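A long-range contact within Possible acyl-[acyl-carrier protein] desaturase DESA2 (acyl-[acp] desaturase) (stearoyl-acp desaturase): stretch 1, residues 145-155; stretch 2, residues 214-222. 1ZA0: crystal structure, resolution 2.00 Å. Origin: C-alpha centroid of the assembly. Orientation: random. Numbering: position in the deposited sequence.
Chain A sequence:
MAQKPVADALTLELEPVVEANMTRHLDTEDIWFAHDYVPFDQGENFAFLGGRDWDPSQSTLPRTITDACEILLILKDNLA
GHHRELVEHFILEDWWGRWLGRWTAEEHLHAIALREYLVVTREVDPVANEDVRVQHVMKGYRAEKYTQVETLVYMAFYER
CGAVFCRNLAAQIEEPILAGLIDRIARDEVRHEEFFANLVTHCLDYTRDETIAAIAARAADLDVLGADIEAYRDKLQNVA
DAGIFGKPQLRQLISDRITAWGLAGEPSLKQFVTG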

# COMPACT_ATOMS: atom_id res chain seq x y z
N LYS A 145 1.56 -18.77 9.96
CA LYS A 145 0.15 -19.12 10.23
C LYS A 145 -0.52 -17.97 11.05
O LYS A 145 -0.13 -17.71 12.22
N TYR A 146 -1.45 -17.25 10.42
CA TYR A 146 -2.20 -16.19 11.11
C TYR A 146 -3.64 -16.58 11.30
O TYR A 146 -4.32 -17.00 10.32
CB TYR A 146 -2.20 -14.88 10.30
CG TYR A 146 -1.01 -13.95 10.45
CD1 TYR A 146 -0.97 -12.74 9.74
CD2 TYR A 146 0.09 -14.25 11.28
CE1 TYR A 146 0.10 -11.86 9.83
CE2 TYR A 146 1.18 -13.37 11.37
CZ TYR A 146 1.17 -12.17 10.63
OH TYR A 146 2.20 -11.25 10.65
N THR A 147 -4.13 -16.42 12.54
CA THR A 147 -5.58 -16.47 12.78
C THR A 147 -6.29 -15.46 11.93
O THR A 147 -5.65 -14.54 11.33
CB THR A 147 -5.95 -16.18 14.25
OG1 THR A 147 -5.42 -14.90 14.66
CG2 THR A 147 -5.30 -17.24 15.28
N GLN A 148 -7.61 -15.62 11.86
CA GLN A 148 -8.46 -14.67 11.12
C GLN A 148 -8.32 -13.23 11.67
O GLN A 148 -8.34 -12.30 10.90
CB GLN A 148 -9.94 -15.07 11.13
N VAL A 149 -8.15 -13.09 12.98
CA VAL A 149 -8.15 -11.79 13.65
C VAL A 149 -6.80 -11.18 13.47
O VAL A 149 -6.70 -10.02 13.17
CB VAL A 149 -8.52 -11.90 15.18
CG1 VAL A 149 -8.22 -10.61 15.95
CG2 VAL A 149 -9.99 -12.27 15.31
N GLU A 150 -5.77 -11.98 13.65
CA GLU A 150 -4.41 -11.61 13.34
C GLU A 150 -4.24 -11.09 11.90
O GLU A 150 -3.50 -10.13 11.69
CB GLU A 150 -3.46 -12.78 13.57
CG GLU A 150 -2.98 -12.87 15.01
CD GLU A 150 -2.24 -14.19 15.34
OE1 GLU A 150 -2.18 -15.10 14.50
OE2 GLU A 150 -1.73 -14.30 16.46
N THR A 151 -4.99 -11.65 10.98
CA THR A 151 -4.91 -11.34 9.58
C THR A 151 -5.57 -9.97 9.34
O THR A 151 -5.05 -9.15 8.55
CB THR A 151 -5.59 -12.46 8.72
OG1 THR A 151 -4.81 -13.67 8.76
CG2 THR A 151 -5.61 -12.13 7.26
N LEU A 152 -6.74 -9.74 9.98
CA LEU A 152 -7.46 -8.49 9.77
C LEU A 152 -6.68 -7.36 10.39
O LEU A 152 -6.65 -6.28 9.83
CB LEU A 152 -8.91 -8.54 10.29
CG LEU A 152 -9.85 -9.54 9.63
CD1 LEU A 152 -11.22 -9.72 10.47
CD2 LEU A 152 -10.14 -9.12 8.19
N VAL A 153 -6.05 -7.61 11.54
CA VAL A 153 -5.26 -6.61 12.23
C VAL A 153 -4.02 -6.24 11.36
O VAL A 153 -3.74 -5.09 11.18
CB VAL A 153 -4.82 -7.11 13.59
CG1 VAL A 153 -3.72 -6.22 14.21
CG2 VAL A 153 -6.09 -7.22 14.55
N TYR A 154 -3.32 -7.27 10.87
CA TYR A 154 -2.18 -7.08 9.98
C TYR A 154 -2.57 -6.20 8.78
O TYR A 154 -1.87 -5.26 8.49
CB TYR A 154 -1.62 -8.42 9.51
CG TYR A 154 -0.54 -8.26 8.48
CD1 TYR A 154 0.79 -7.92 8.85
CD2 TYR A 154 -0.84 -8.34 7.14
CE1 TYR A 154 1.80 -7.73 7.84
CE2 TYR A 154 0.15 -8.16 6.17
CZ TYR A 154 1.43 -7.85 6.53
OH TYR A 154 2.36 -7.68 5.51
N MET A 155 -3.65 -6.54 8.08
CA MET A 155 -4.08 -5.81 6.94
C MET A 155 -4.45 -4.35 7.26
O MET A 155 -4.16 -3.46 6.45
CB MET A 155 -5.25 -6.49 6.27
CG MET A 155 -4.91 -7.80 5.59
SD MET A 155 -3.56 -7.69 4.39
CE MET A 155 -4.38 -6.55 3.19
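Stretch 2, residues 214-222: AIAARAADL

Stretch 2 packs on stretch 1 as one helix crossing another, through a small apolar patch around A214 and V153 and a long arginine side chain, R218, with no hydrogen bond between them. The two touching segments are far apart in sequence, at least 61 residues for any pair in contact. Together they bury 408 Å² of surface, both sides summed.

Stretch 2 is helical from A214 to D221, continuing a helix that begins earlier in the chain. Its backbone bonds follow the i to i-4 pattern, for example R218 N to A214 O at 3.1 Å and A219 N to I215 O at 2.9 Å. The bonds from D221 N are weak, and L222 is the first residue to leave helical phi/psi. L222 N still donates to R218 O at 2.8 Å.

The partner helix runs from Q148 to M155 and on beyond the stretch. T147 caps its start: E150 N donates to T147 OG1 at 3.1 Å. In return, T147 N donates to E150 OE1 at 3.1 Å. This second bond places E150 OE1 at the start of its own helix.

The N-to-C directions of the two helices differ by 47°, with a signed crossing angle of -47°, so they run roughly the same way. Their axes approach to 9.3 Å. The backbones come nearest at E150 and A214, whose CA atoms are 5.2 Å apart. V153 then lies across from I215, with CA atoms 6.3 Å apart, and Y154 across from R218, at 6.5 Å between CA atoms.

A214 points its CB toward stretch 1 at this close approach. A214 CB lies 3.9 Å from E150 CG, 4.0 Å from V153 CG2 and 4.2 Å from V149 CG1. V153 also points toward the other helix. Its CG1 reaches I215 CG1 at 3.8 Å, A214 O at 3.9 Å and R218 CG at 4.0 Å. All are van der Waals contacts; the side-chain pairs V149–A214, V153–A214 and V153–I215 are the apolar part.

R218 has the largest covered area of any residue here, 107 Å². Its CA-to-CB bond points toward stretch 1, with chi1 and chi2 both m. R218 CD sits at the edge of the Y154 ring, 4.0 Å from Y154 CD1. Farther out, Y146 OH lies over one face of the guanidinium, 3.1 Å from R218 NE. The distance is short, but the angle is poor and no hydrogen bond forms. E150 OE2 is 4.4 Å from R218 NH1 and well out of the guanidinium plane. The opposite charges are near each other, but this is not a salt bridge.

R218 does make a salt bridge within its own stretch, R218 NH2 to D221 OD2 at 2.5 Å. D221 OD2 is also 4.3 Å from Y146 OH, so the tyrosine hydroxyl lies near both members of the pair.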

# COMPACT_ATOMS: atom_id res chain seq x y z
N ALA A 214 -3.55 -9.46 19.28
CA ALA A 214 -3.13 -9.38 17.90
C ALA A 214 -2.55 -7.98 17.60
O ALA A 214 -1.52 -7.87 16.97
CB ALA A 214 -4.25 -9.75 17.00
N ILE A 215 -3.16 -6.92 18.12
CA ILE A 215 -2.69 -5.58 17.85
C ILE A 215 -1.35 -5.37 18.51
O ILE A 215 -0.42 -4.78 17.91
CB ILE A 215 -3.75 -4.52 18.31
CG1 ILE A 215 -5.01 -4.63 17.46
CG2 ILE A 215 -3.13 -3.12 18.26
CD1 ILE A 215 -6.25 -3.89 18.02
N ALA A 216 -1.21 -5.88 19.74
CA ALA A 216 0.07 -5.78 20.44
C ALA A 216 1.20 -6.47 19.69
O ALA A 216 2.27 -5.89 19.52
CB ALA A 216 -0.04 -6.38 21.88
N ALA A 217 0.93 -7.65 19.18
CA ALA A 217 1.98 -8.45 18.51
C ALA A 217 2.42 -7.82 17.16
O ALA A 217 3.61 -7.77 16.86
CB ALA A 217 1.50 -9.88 18.31
N ARG A 218 1.46 -7.34 16.36
CA ARG A 218 1.75 -6.59 15.13
C ARG A 218 2.49 -5.29 15.41
O ARG A 218 3.48 -5.01 14.76
CB ARG A 218 0.49 -6.35 14.33
CG ARG A 218 -0.01 -7.58 13.63
CD ARG A 218 1.10 -8.43 12.81
NE ARG A 218 0.89 -9.85 13.08
CZ ARG A 218 1.46 -10.59 14.06
NH1 ARG A 218 1.09 -11.86 14.19
NH2 ARG A 218 2.39 -10.13 14.89
N ALA A 219 2.04 -4.53 16.41
CA ALA A 219 2.67 -3.27 16.75
C ALA A 219 4.14 -3.49 17.04
O ALA A 219 4.96 -2.62 16.74
CB ALA A 219 2.02 -2.63 17.93
N ALA A 220 4.48 -4.63 17.65
CA ALA A 220 5.88 -4.88 18.06
C ALA A 220 6.70 -5.36 16.86
O ALA A 220 7.91 -5.12 16.82
CB ALA A 220 5.98 -5.91 19.18
N ASP A 221 6.06 -6.04 15.91
CA ASP A 221 6.79 -6.75 14.85
C ASP A 221 6.73 -6.11 13.46
O ASP A 221 7.44 -6.58 12.57
CB ASP A 221 6.37 -8.24 14.79
CG ASP A 221 5.24 -8.52 13.78
OD1 ASP A 221 5.00 -7.69 12.84
OD2 ASP A 221 4.57 -9.58 13.82
N LEU A 222 5.91 -5.05 13.28
CA LEU A 222 5.74 -4.43 11.95
C LEU A 222 7.03 -3.80 11.49
O LEU A 222 7.69 -3.13 12.27
CB LEU A 222 4.72 -3.28 11.99
CG LEU A 222 3.35 -3.67 11.53
CD1 LEU A 222 2.32 -2.65 12.12
CD2 LEU A 222 3.29 -3.70 10.04